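Local coordinates for 2,3-dihydroxybenzoate-AMP ligase (Mycobacterium smegmatis, PDB 5KEI), which belongs to the ANL clan of AMP-binding enzymes, combining a large N-terminal part with a smaller C-terminal domain, at residues Y230-T235 against L380-E385; E239-T244 against A262-L267; L325-G330 against L360-I365; G40-Q45 against D203-A208. All coordinates share one frame; numbering follows the deposited sequence.

Going along the chain from the N terminus, contact 4 comes first: the loop after helix 30-38 meets the lead into strand 207-212, closing a loop of about 160 residues before any other contact opens. Contact 1 then opens on helix 227-240 and closes only at 380-385. Contacts 2 and 3 both fall within that span, one after the other, and none of the four cross. Contact 2 joins the end of the same helix to the lead into helix 265-271, and contact 3 joins two strands of the nine-stranded sheet. Tyr41 touches Tyr232 and Ser381, linking contacts 4 and 1, while Gln327 reaches Cys263 and Pro264, linking contacts 3 and 2.

Contact 1 of 4, residues Y230-T235 against L380-E385; sequences YVYNAT and LSPDDE
Tyr232 and Ser381 make the polar bond of this contact: their OH and OG atoms lie 2.8 Å apart, and either hydroxyl could be the donor. OG sits at the edge of the phenol ring, close to its plane. The ring gets there because Tyr232 CG is anti to the backbone N (chi1 175°), which carries the phenol away from the helix toward the loop. Ser381 OG has a second, weak partner, Asp383 N at 3.3 Å. The serine's backbone N gives a firmer bond to Asp384 OD2 at 3.0 Å, meeting the carboxylate from above its plane. The backbone bond from Asp384 N to Ser381 O, 3.1 Å, closes a type I beta turn over residues 381-384, so the serine hydroxyl sits at the start of this turn.

In the fold, this turn links the last strand of the nine-stranded sheet, 378-379, to the first strand of the four-stranded antiparallel sheet, 385-389. Helix 227-240 packs against the turn, and the ring of Tyr41 from the N-terminal loop meets that of Tyr232.

The remaining touches are van der Waals contacts of carbon with oxygen. Leu380 points toward the helix and brings CD2 to 4.2 Å from the backbone O of Asn233, an oxygen that also takes a hydrogen bond from Ser237 OG. Leu380 is further surrounded by Ala236, Ser237 and Leu240 of the helix and by Leu360 and Tyr362 of the neighbouring strand. Pro382 adds a marginal touch, its CD 4.3 Å from Tyr232 OH.

Contact 2 of 4, residues E239-T244 against A262-L267; sequences ELCRLT and ACPGLL
No aromatic ring or other flat side-chain group takes part: the puckered ring of Pro264 is met by Cys241 and Leu243 along its CB-CG-CD rim, the sulfur at CD and CG, the leucine CD1 at CG and CB. The planar unit here is the peptide bond before Pro264, which is cis, and the ring faces the loop after helix 227-240. That helix ends in a Schellman motif: Arg242 takes a positive phi (64°), the chain leaves the helix there, and Cys241 and Leu243, on the two sides of Arg242 in sequence, both have CB directed toward the proline segment. The contact thus joins the C-terminal end of one helix to the turn leading into helix 265-271; the three residues that touch are buried, and their contacts are apolar.

Around the ring, Gln327 of strand 325-328 packs against Pro264, and its NE2 donates a hydrogen bond to Cys263 O. Arg324 NH2, just before that strand, hydrogen-bonds Cys241 O.

Leu243 CG lies anti to its carbonyl carbon (chi1 -68°), directed from the backbone toward Pro264, and the two side chains cross obliquely. Leu243 CD1 stops 3.6 Å from Pro264 CG, while Cys241 SG lies 3.8 Å from Pro264 CD.

Contact 3 of 4, residues L325-G330 against L360-I365; sequences LLQVGG and LNYTRI
Strand 349-354 lies between strands 325-328 and 360-362, which run antiparallel to each other, leaving the CA atoms of Gln327 and Tyr362 9.0 Å apart. At that spacing no backbone bond joins the two segments, and side chains do the touching.

Gln327 is extended beyond CG, and its NE2 comes to 3.7 Å from Tyr362 CE1, at the edge of the ring and near its plane. Amide and ring planes differ by only 6°, so the amide neither stacks on the ring nor points its N-H into the face. The orientation is fixed by other partners: NE2 is held by Cys263 O and by Gln350 OE1, the latter from the strand in between. The phenol end is held as well, since Tyr362 OH bonds Ser237 OG of helix 227-240. Gln327 NE2 and Tyr362 OH thus each have a partner, and the two side chains lie at a slant to each other.

At the other end, Leu325 and Ile365 meet through their CD1 methyls, 3.9 Å apart, with the side chains crossing at about a right angle. Beyond strand 360-362, Arg364 folds back so that NH1 bonds Tyr362 O at 2.9 Å, the oxygen lying in the guanidinium plane. NH1 also reaches Arg378 O, and NH2 Pro379 O, which ties the chain just after strand 360-362 to the neighbouring outermost strand, 378-379.

Strands 325-328 and 349-354 are parallel, joined through helix 335-344 as a beta-alpha-beta crossover, and a short connection then brings back 360-362 antiparallel to 349-354: the mixed sheet of the AMP-binding part of the enzyme.

Contact 4 of 4, residues G40-Q45 against D203-A208; sequences GYWRDQ and DPAAPA
The turn that sets Ala205 against Trp42 is closed by a backbone bond from Ala206 N to Asp203 O, at 2.8 Å. It is a type I beta turn over residues 203-206, and it carries an Asx turn as well: Ala205 N gives its hydrogen to Asp203 OD1 at 3.0 Å, meeting the carboxylate from above its plane. This turn leads into strand 207-212 of the seven-stranded sheet. Facing it is the loop after helix 30-38, which begins with a Schellman motif at Gly40, so the contact ties the N-terminal lead-in of the chain to that sheet.

Pro204 points toward the loop and offers its ring to the backbone of Asp44. Asp44 has its CB directed away from the turn, and its O, not its carboxylate, comes near, 4.1 Å from Pro204 CG. The carboxylate is taken up by a salt bridge to Arg37. Gln228 of helix 227-240 bridges the two sides: its OE1 accepts from Asp44 N, and its backbone bonds Pro204.

Arg43 folds back over its own loop, NH1 to Gly40 O at 3.2 Å, on a lone pair in the carbonyl plane and in the guanidinium plane too.

Trp42 is the buried member, its NE1 bound to Pro409 O and its ring flanked by Phe28, edge-to-face, and by Tyr36. CG lies anti to the carbonyl carbon (chi1 -73°), swinging the indole toward the turn, where its CZ3 lies 4.2 Å from the methyl CB of Ala205.

Contact 1 of 4, residues Y230-T235 against L380-E385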
loop_
_atom_site.group_PDB
_atom_site.type_symbol
_atom_site.label_atom_id
_atom_site.label_comp_id
_atom_site.label_asym_id
_atom_site.label_seq_id
_atom_site.Cartn_x
_atom_site.Cartn_y
_atom_site.Cartn_z
ATOM N N TYR A 230 4.698 7.649 8.718
ATOM C CA TYR A 230 4.384 6.248 8.986
ATOM C C TYR A 230 4.298 6.005 10.503
ATOM O O TYR A 230 3.443 5.247 10.966
ATOM C CB TYR A 230 5.406 5.311 8.298
ATOM C CG TYR A 230 4.722 4.016 7.898
ATOM C CD1 TYR A 230 3.611 4.094 7.052
ATOM C CD2 TYR A 230 5.199 2.752 8.227
ATOM C CE1 TYR A 230 2.939 2.995 6.615
ATOM C CE2 TYR A 230 4.507 1.588 7.756
ATOM C CZ TYR A 230 3.372 1.742 6.950
ATOM O OH TYR A 230 2.625 0.703 6.447
ATOM N N VAL A 231 5.142 6.683 11.276
ATOM C CA VAL A 231 5.030 6.606 12.731
ATOM C C VAL A 231 3.716 7.254 13.158
ATOM O O VAL A 231 2.961 6.691 13.958
ATOM C CB VAL A 231 6.210 7.278 13.424
ATOM C CG1 VAL A 231 5.990 7.347 14.959
ATOM C CG2 VAL A 231 7.498 6.528 13.078
ATOM N N TYR A 232 3.421 8.421 12.594
ATOM C CA TYR A 232 2.110 9.023 12.829
ATOM C C TYR A 232 0.924 8.125 12.419
ATOM O O TYR A 232 -0.065 8.044 13.145
ATOM C CB TYR A 232 1.992 10.381 12.113
ATOM C CG TYR A 232 0.610 11.028 12.211
ATOM C CD1 TYR A 232 -0.004 11.245 13.450
ATOM C CD2 TYR A 232 -0.104 11.366 11.069
ATOM C CE1 TYR A 232 -1.286 11.818 13.546
ATOM C CE2 TYR A 232 -1.373 11.927 11.152
ATOM C CZ TYR A 232 -1.967 12.149 12.391
ATOM O OH TYR A 232 -3.229 12.713 12.464
ATOM N N ASN A 233 1.050 7.398 11.307
ATOM C CA ASN A 233 -0.049 6.628 10.723
ATOM C C ASN A 233 -0.416 5.512 11.773
ATOM O O ASN A 233 -1.568 5.260 12.143
ATOM C CB ASN A 233 0.377 5.983 9.394
ATOM C CG ASN A 233 -0.724 5.171 8.790
ATOM O OD1 ASN A 233 -0.819 4.009 9.045
ATOM N ND2 ASN A 233 -1.469 5.758 7.875
ATOM N N ALA A 234 0.615 4.832 12.258
ATOM C CA ALA A 234 0.486 3.792 13.293
ATOM C C ALA A 234 -0.008 4.333 14.651
ATOM O O ALA A 234 -0.918 3.767 15.263
ATOM C CB ALA A 234 1.824 3.077 13.457
ATOM N N THR A 235 0.633 5.391 15.128
ATOM C CA THR A 235 0.335 5.965 16.453
ATOM C C THR A 235 -1.105 6.464 16.523
ATOM O O THR A 235 -1.881 6.075 17.412
ATOM C CB THR A 235 1.272 7.126 16.762
ATOM O OG1 THR A 235 2.627 6.693 16.565
ATOM C CG2 THR A 235 1.040 7.655 18.183
ATOM N N LEU A 380 -8.874 9.794 9.374
ATOM C CA LEU A 380 -8.119 9.544 10.596
ATOM C C LEU A 380 -7.636 10.826 11.247
ATOM O O LEU A 380 -7.663 10.968 12.471
ATOM C CB LEU A 380 -6.925 8.650 10.279
ATOM C CG LEU A 380 -5.805 8.405 11.293
ATOM C CD1 LEU A 380 -6.343 7.870 12.623
ATOM C CD2 LEU A 380 -4.803 7.424 10.666
ATOM N N SER A 381 -7.181 11.744 10.407
ATOM C CA SER A 381 -6.576 12.976 10.863
ATOM C C SER A 381 -7.491 14.160 10.593
ATOM O O SER A 381 -8.153 14.223 9.544
ATOM C CB SER A 381 -5.225 13.177 10.173
ATOM O OG SER A 381 -4.568 14.347 10.619
ATOM N N PRO A 382 -7.520 15.109 11.541
ATOM C CA PRO A 382 -8.188 16.400 11.382
ATOM C C PRO A 382 -7.694 17.159 10.154
ATOM O O PRO A 382 -8.445 17.930 9.568
ATOM C CB PRO A 382 -7.807 17.152 12.662
ATOM C CG PRO A 382 -7.527 16.065 13.659
ATOM C CD PRO A 382 -6.880 14.976 12.862
ATOM N N ASP A 383 -6.441 16.946 9.766
ATOM C CA ASP A 383 -5.892 17.680 8.640
ATOM C C ASP A 383 -5.790 16.821 7.374
ATOM O O ASP A 383 -5.035 17.148 6.447
ATOM C CB ASP A 383 -4.529 18.265 9.018
ATOM C CG ASP A 383 -4.654 19.434 9.995
ATOM O OD1 ASP A 383 -5.023 20.532 9.542
ATOM O OD2 ASP A 383 -4.407 19.260 11.214
ATOM N N ASP A 384 -6.544 15.723 7.345
ATOM C CA ASP A 384 -6.806 15.010 6.096
ATOM C C ASP A 384 -7.814 15.819 5.308
ATOM O O ASP A 384 -8.883 16.148 5.826
ATOM C CB ASP A 384 -7.347 13.598 6.328
ATOM C CG ASP A 384 -6.253 12.587 6.632
ATOM O OD1 ASP A 384 -5.160 12.659 6.017
ATOM O OD2 ASP A 384 -6.490 11.721 7.504
ATOM N N GLU A 385 -7.456 16.141 4.071
ATOM C CA GLU A 385 -8.282 16.937 3.175
ATOM C C GLU A 385 -8.904 16.067 2.085
ATOM O O GLU A 385 -8.187 15.503 1.254
ATOM C CB GLU A 385 -7.446 18.037 2.528
ATOM C CG GLU A 385 -6.486 18.732 3.457
ATOM C CD GLU A 385 -5.651 19.772 2.732
ATOM O OE1 GLU A 385 -6.260 20.623 2.048
ATOM O OE2 GLU A 385 -4.395 19.731 2.830
#

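Contact 2 of 4, residues E239-T244 against A262-L267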
loop_
_atom_site.group_PDB
_atom_site.type_symbol
_atom_site.label_atom_id
_atom_site.label_comp_id
_atom_site.label_asym_id
_atom_site.label_seq_id
_atom_site.Cartn_x
_atom_site.Cartn_y
_atom_site.Cartn_z
ATOM N N GLU A 239 -4.172 4.953 18.610
ATOM C CA GLU A 239 -4.937 5.792 19.507
ATOM C C GLU A 239 -6.438 5.744 19.190
ATOM O O GLU A 239 -7.270 5.685 20.092
ATOM C CB GLU A 239 -4.454 7.234 19.446
ATOM C CG GLU A 239 -5.112 8.099 20.509
ATOM C CD GLU A 239 -5.127 9.577 20.162
ATOM O OE1 GLU A 239 -4.244 10.040 19.398
ATOM O OE2 GLU A 239 -6.041 10.274 20.656
ATOM N N LEU A 240 -6.777 5.776 17.908
ATOM C CA LEU A 240 -8.172 5.800 17.498
ATOM C C LEU A 240 -8.834 4.479 17.862
ATOM O O LEU A 240 -9.990 4.445 18.303
ATOM C CB LEU A 240 -8.289 6.084 15.995
ATOM C CG LEU A 240 -9.672 6.159 15.327
ATOM C CD1 LEU A 240 -9.599 7.064 14.109
ATOM C CD2 LEU A 240 -10.184 4.773 14.919
ATOM N N CYS A 241 -8.091 3.394 17.692
ATOM C CA CYS A 241 -8.617 2.068 17.997
ATOM C C CYS A 241 -8.567 1.767 19.475
ATOM O O CYS A 241 -9.013 0.703 19.900
ATOM C CB CYS A 241 -7.852 0.988 17.234
ATOM S SG CYS A 241 -8.068 1.061 15.438
ATOM N N ARG A 242 -7.989 2.691 20.239
ATOM C CA ARG A 242 -7.922 2.590 21.694
ATOM C C ARG A 242 -7.095 1.382 22.161
ATOM O O ARG A 242 -7.404 0.762 23.180
ATOM C CB ARG A 242 -9.346 2.530 22.284
ATOM C CG ARG A 242 -10.311 3.579 21.710
ATOM C CD ARG A 242 -10.537 4.752 22.666
ATOM N NE ARG A 242 -11.351 5.817 22.067
ATOM C CZ ARG A 242 -11.601 7.001 22.635
ATOM N NH1 ARG A 242 -11.118 7.293 23.841
ATOM N NH2 ARG A 242 -12.348 7.897 21.998
ATOM N N LEU A 243 -6.044 1.054 21.410
ATOM C CA LEU A 243 -5.151 -0.055 21.763
ATOM C C LEU A 243 -4.399 0.224 23.074
ATOM O O LEU A 243 -3.921 1.334 23.303
ATOM C CB LEU A 243 -4.135 -0.316 20.642
ATOM C CG LEU A 243 -4.581 -0.865 19.277
ATOM C CD1 LEU A 243 -3.357 -1.261 18.408
ATOM C CD2 LEU A 243 -5.554 -2.032 19.413
ATOM N N THR A 244 -4.301 -0.787 23.931
ATOM C CA THR A 244 -3.499 -0.675 25.147
ATOM C C THR A 244 -2.497 -1.832 25.202
ATOM O O THR A 244 -2.559 -2.754 24.382
ATOM C CB THR A 244 -4.379 -0.677 26.439
ATOM O OG1 THR A 244 -4.971 -1.964 26.629
ATOM C CG2 THR A 244 -5.483 0.394 26.381
ATOM N N ALA A 262 0.347 -1.167 9.717
ATOM C CA ALA A 262 0.297 0.097 10.449
ATOM C C ALA A 262 -1.080 0.718 10.640
ATOM O O ALA A 262 -1.171 1.871 11.025
ATOM C CB ALA A 262 1.203 1.105 9.749
ATOM N N CYS A 263 -2.155 -0.027 10.405
ATOM C CA CYS A 263 -3.485 0.582 10.457
ATOM C C CYS A 263 -4.499 -0.037 11.423
ATOM O O CYS A 263 -5.605 -0.360 10.997
ATOM C CB CYS A 263 -4.081 0.563 9.046
ATOM S SG CYS A 263 -3.040 1.416 7.813
ATOM N N PRO A 264 -4.162 -0.187 12.726
ATOM C CA PRO A 264 -2.905 0.118 13.427
ATOM C C PRO A 264 -1.861 -0.981 13.265
ATOM O O PRO A 264 -0.678 -0.681 13.336
ATOM C CB PRO A 264 -3.337 0.238 14.900
ATOM C CG PRO A 264 -4.481 -0.710 15.023
ATOM C CD PRO A 264 -5.213 -0.623 13.671
ATOM N N GLY A 265 -2.285 -2.225 13.071
ATOM C CA GLY A 265 -1.372 -3.309 12.749
ATOM C C GLY A 265 -0.280 -3.560 13.777
ATOM O O GLY A 265 -0.391 -3.152 14.936
ATOM N N LEU A 266 0.765 -4.250 13.342
ATOM C CA LEU A 266 1.947 -4.542 14.155
ATOM C C LEU A 266 2.595 -3.289 14.756
ATOM O O LEU A 266 2.856 -3.238 15.954
ATOM C CB LEU A 266 2.977 -5.309 13.313
ATOM C CG LEU A 266 4.382 -5.376 13.926
ATOM C CD1 LEU A 266 4.449 -6.350 15.086
ATOM C CD2 LEU A 266 5.407 -5.720 12.876
ATOM N N LEU A 267 2.820 -2.269 13.938
ATOM C CA LEU A 267 3.464 -1.043 14.401
ATOM C C LEU A 267 2.641 -0.248 15.403
ATOM O O LEU A 267 3.167 0.229 16.431
ATOM C CB LEU A 267 3.807 -0.164 13.197
ATOM C CG LEU A 267 4.872 -0.863 12.320
ATOM C CD1 LEU A 267 5.242 -0.068 11.112
ATOM C CD2 LEU A 267 6.135 -1.163 13.114
#

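Contact 3 of 4, residues L325-G330 against L360-I365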
loop_
_atom_site.group_PDB
_atom_site.type_symbol
_atom_site.label_atom_id
_atom_site.label_comp_id
_atom_site.label_asym_id
_atom_site.label_seq_id
_atom_site.Cartn_x
_atom_site.Cartn_y
_atom_site.Cartn_z
ATOM N N LEU A 325 -12.332 -5.923 18.819
ATOM C CA LEU A 325 -12.170 -5.106 17.630
ATOM C C LEU A 325 -11.900 -6.002 16.435
ATOM O O LEU A 325 -10.837 -6.617 16.335
ATOM C CB LEU A 325 -11.030 -4.086 17.798
ATOM C CG LEU A 325 -10.698 -3.220 16.563
ATOM C CD1 LEU A 325 -11.818 -2.262 16.213
ATOM C CD2 LEU A 325 -9.423 -2.458 16.779
ATOM N N LEU A 326 -12.879 -6.076 15.544
ATOM C CA LEU A 326 -12.713 -6.698 14.239
ATOM C C LEU A 326 -12.772 -5.630 13.160
ATOM O O LEU A 326 -13.840 -5.111 12.846
ATOM C CB LEU A 326 -13.781 -7.754 13.996
ATOM C CG LEU A 326 -13.727 -8.427 12.624
ATOM C CD1 LEU A 326 -12.386 -9.074 12.451
ATOM C CD2 LEU A 326 -14.810 -9.459 12.517
ATOM N N GLN A 327 -11.610 -5.275 12.622
ATOM C CA GLN A 327 -11.546 -4.352 11.503
ATOM C C GLN A 327 -11.835 -5.110 10.223
ATOM O O GLN A 327 -11.406 -6.257 10.065
ATOM C CB GLN A 327 -10.171 -3.682 11.377
ATOM C CG GLN A 327 -9.619 -2.986 12.599
ATOM C CD GLN A 327 -8.205 -2.441 12.340
ATOM O OE1 GLN A 327 -7.246 -3.207 12.170
ATOM N NE2 GLN A 327 -8.087 -1.117 12.260
ATOM N N VAL A 328 -12.555 -4.472 9.306
ATOM C CA VAL A 328 -12.774 -5.035 7.980
ATOM C C VAL A 328 -12.522 -3.968 6.913
ATOM O O VAL A 328 -13.083 -2.877 6.955
ATOM C CB VAL A 328 -14.176 -5.619 7.852
ATOM C CG1 VAL A 328 -14.406 -6.176 6.433
ATOM C CG2 VAL A 328 -14.373 -6.712 8.903
ATOM N N GLY A 329 -11.628 -4.281 5.985
ATOM C CA GLY A 329 -11.228 -3.347 4.954
ATOM C C GLY A 329 -10.736 -4.109 3.744
ATOM O O GLY A 329 -10.811 -5.327 3.712
ATOM N N GLY A 330 -10.229 -3.399 2.746
ATOM C CA GLY A 330 -9.685 -4.047 1.572
ATOM C C GLY A 330 -10.650 -4.193 0.414
ATOM O O GLY A 330 -10.237 -4.540 -0.699
ATOM N N LEU A 360 -6.674 7.243 5.395
ATOM C CA LEU A 360 -7.382 6.195 6.108
ATOM C C LEU A 360 -8.726 6.718 6.627
ATOM O O LEU A 360 -8.795 7.789 7.244
ATOM C CB LEU A 360 -6.534 5.655 7.259
ATOM C CG LEU A 360 -5.223 4.952 6.896
ATOM C CD1 LEU A 360 -4.348 4.743 8.132
ATOM C CD2 LEU A 360 -5.524 3.635 6.249
ATOM N N ASN A 361 -9.787 5.959 6.351
ATOM C CA ASN A 361 -11.115 6.241 6.898
ATOM C C ASN A 361 -11.516 5.110 7.820
ATOM O O ASN A 361 -11.504 3.941 7.417
ATOM C CB ASN A 361 -12.160 6.413 5.786
ATOM C CG ASN A 361 -11.822 7.537 4.856
ATOM O OD1 ASN A 361 -12.048 8.701 5.178
ATOM N ND2 ASN A 361 -11.258 7.204 3.693
ATOM N N TYR A 362 -11.829 5.462 9.065
ATOM C CA TYR A 362 -12.258 4.499 10.078
ATOM C C TYR A 362 -13.605 4.891 10.635
ATOM O O TYR A 362 -13.902 6.082 10.760
ATOM C CB TYR A 362 -11.313 4.440 11.276
ATOM C CG TYR A 362 -9.891 4.023 11.059
ATOM C CD1 TYR A 362 -9.506 2.695 11.197
ATOM C CD2 TYR A 362 -8.914 4.964 10.808
ATOM C CE1 TYR A 362 -8.190 2.322 11.036
ATOM C CE2 TYR A 362 -7.612 4.594 10.633
ATOM C CZ TYR A 362 -7.254 3.279 10.760
ATOM O OH TYR A 362 -5.940 2.931 10.608
ATOM N N THR A 363 -14.392 3.900 11.025
ATOM C CA THR A 363 -15.458 4.149 11.975
ATOM C C THR A 363 -14.795 4.252 13.352
ATOM O O THR A 363 -13.751 3.641 13.600
ATOM C CB THR A 363 -16.534 3.046 11.944
ATOM O OG1 THR A 363 -15.914 1.747 11.929
ATOM C CG2 THR A 363 -17.398 3.200 10.718
ATOM N N ARG A 364 -15.368 5.050 14.238
ATOM C CA ARG A 364 -14.784 5.202 15.571
ATOM C C ARG A 364 -15.333 4.126 16.524
ATOM O O ARG A 364 -16.361 3.485 16.246
ATOM C CB ARG A 364 -15.038 6.612 16.107
ATOM C CG ARG A 364 -14.576 7.763 15.172
ATOM C CD ARG A 364 -13.236 7.471 14.492
ATOM N NE ARG A 364 -12.432 8.662 14.191
ATOM C CZ ARG A 364 -12.184 9.121 12.968
ATOM N NH1 ARG A 364 -12.685 8.505 11.908
ATOM N NH2 ARG A 364 -11.426 10.202 12.803
ATOM N N ILE A 365 -14.634 3.904 17.631
ATOM C CA ILE A 365 -14.910 2.755 18.496
ATOM C C ILE A 365 -16.301 2.783 19.147
ATOM O O ILE A 365 -16.985 1.753 19.218
ATOM C CB ILE A 365 -13.845 2.623 19.596
ATOM C CG1 ILE A 365 -12.501 2.252 18.975
ATOM C CG2 ILE A 365 -14.245 1.561 20.611
ATOM C CD1 ILE A 365 -12.549 1.030 18.132
#

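Contact 4 of 4, residues G40-Q45 against D203-A208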
loop_
_atom_site.group_PDB
_atom_site.type_symbol
_atom_site.label_atom_id
_atom_site.label_comp_id
_atom_site.label_asym_id
_atom_site.label_seq_id
_atom_site.Cartn_x
_atom_site.Cartn_y
_atom_site.Cartn_z
ATOM N N GLY A 40 1.520 18.185 16.104
ATOM C CA GLY A 40 1.812 16.959 16.830
ATOM C C GLY A 40 1.733 15.660 16.031
ATOM O O GLY A 40 1.944 14.581 16.589
ATOM N N TYR A 41 1.424 15.745 14.736
ATOM C CA TYR A 41 1.403 14.553 13.882
ATOM C C TYR A 41 2.824 13.998 13.692
ATOM O O TYR A 41 3.097 12.831 13.984
ATOM C CB TYR A 41 0.789 14.867 12.520
ATOM C CG TYR A 41 -0.562 15.535 12.573
ATOM C CD1 TYR A 41 -1.469 15.242 13.574
ATOM C CD2 TYR A 41 -0.923 16.485 11.620
ATOM C CE1 TYR A 41 -2.700 15.874 13.624
ATOM C CE2 TYR A 41 -2.148 17.118 11.661
ATOM C CZ TYR A 41 -3.037 16.813 12.660
ATOM O OH TYR A 41 -4.275 17.451 12.696
ATOM N N TRP A 42 3.715 14.862 13.209
ATOM C CA TRP A 42 5.107 14.534 12.909
ATOM C C TRP A 42 6.052 14.753 14.096
ATOM O O TRP A 42 6.315 15.894 14.473
ATOM C CB TRP A 42 5.576 15.382 11.734
ATOM C CG TRP A 42 5.006 14.981 10.410
ATOM C CD1 TRP A 42 3.866 14.260 10.184
ATOM C CD2 TRP A 42 5.566 15.254 9.123
ATOM N NE1 TRP A 42 3.682 14.081 8.841
ATOM C CE2 TRP A 42 4.723 14.672 8.161
ATOM C CE3 TRP A 42 6.720 15.927 8.684
ATOM C CZ2 TRP A 42 4.965 14.754 6.798
ATOM C CZ3 TRP A 42 6.968 15.998 7.330
ATOM C CH2 TRP A 42 6.089 15.417 6.401
ATOM N N ARG A 43 6.588 13.674 14.661
ATOM C CA ARG A 43 7.312 13.767 15.929
ATOM C C ARG A 43 8.828 13.576 15.827
ATOM O O ARG A 43 9.492 13.294 16.829
ATOM C CB ARG A 43 6.748 12.751 16.911
ATOM C CG ARG A 43 5.290 12.965 17.219
ATOM C CD ARG A 43 5.067 14.266 17.967
ATOM N NE ARG A 43 5.047 14.105 19.419
ATOM C CZ ARG A 43 3.952 14.195 20.178
ATOM N NH1 ARG A 43 2.760 14.442 19.639
ATOM N NH2 ARG A 43 4.046 14.040 21.491
ATOM N N ASP A 44 9.357 13.685 14.613
ATOM C CA ASP A 44 10.801 13.774 14.385
ATOM C C ASP A 44 11.607 12.527 14.747
ATOM O O ASP A 44 12.847 12.571 14.765
ATOM C CB ASP A 44 11.363 14.977 15.153
ATOM C CG ASP A 44 10.672 16.272 14.784
ATOM O OD1 ASP A 44 10.453 16.512 13.572
ATOM O OD2 ASP A 44 10.330 17.040 15.704
ATOM N N GLN A 45 10.918 11.430 15.045
ATOM C CA GLN A 45 11.592 10.191 15.403
ATOM C C GLN A 45 11.540 9.145 14.271
ATOM O O GLN A 45 10.537 9.028 13.534
ATOM C CB GLN A 45 10.993 9.620 16.684
ATOM C CG GLN A 45 11.084 10.561 17.899
ATOM C CD GLN A 45 12.522 10.847 18.323
ATOM O OE1 GLN A 45 13.336 9.928 18.469
ATOM N NE2 GLN A 45 12.838 12.126 18.525
ATOM N N ASP A 203 17.027 11.349 7.231
ATOM C CA ASP A 203 16.086 12.445 7.382
ATOM C C ASP A 203 14.730 11.821 7.693
ATOM O O ASP A 203 14.259 10.983 6.932
ATOM C CB ASP A 203 16.046 13.270 6.103
ATOM C CG ASP A 203 15.204 14.501 6.220
ATOM O OD1 ASP A 203 14.469 14.643 7.217
ATOM O OD2 ASP A 203 15.263 15.329 5.283
ATOM N N PRO A 204 14.113 12.200 8.826
ATOM C CA PRO A 204 12.832 11.582 9.179
ATOM C C PRO A 204 11.703 11.975 8.211
ATOM O O PRO A 204 10.686 11.273 8.107
ATOM C CB PRO A 204 12.579 12.096 10.606
ATOM C CG PRO A 204 13.391 13.324 10.727
ATOM C CD PRO A 204 14.620 13.062 9.906
ATOM N N ALA A 205 11.895 13.069 7.487
ATOM C CA ALA A 205 10.969 13.446 6.433
ATOM C C ALA A 205 11.342 12.816 5.067
ATOM O O ALA A 205 10.746 13.154 4.048
ATOM C CB ALA A 205 10.904 14.959 6.316
ATOM N N ALA A 206 12.325 11.913 5.065
ATOM C CA ALA A 206 12.686 11.107 3.896
ATOM C C ALA A 206 12.042 9.727 4.035
ATOM O O ALA A 206 11.626 9.370 5.144
ATOM C CB ALA A 206 14.221 10.983 3.775
ATOM N N PRO A 207 11.961 8.947 2.925
ATOM C CA PRO A 207 11.366 7.605 2.956
ATOM C C PRO A 207 11.974 6.672 3.994
ATOM O O PRO A 207 13.181 6.556 4.066
ATOM C CB PRO A 207 11.644 7.071 1.543
ATOM C CG PRO A 207 11.636 8.273 0.699
ATOM C CD PRO A 207 12.253 9.361 1.534
ATOM N N ALA A 208 11.128 6.016 4.783
ATOM C CA ALA A 208 11.579 4.994 5.700
ATOM C C ALA A 208 11.486 3.646 5.013
ATOM O O ALA A 208 12.388 2.818 5.148
ATOM C CB ALA A 208 10.745 4.997 6.969
#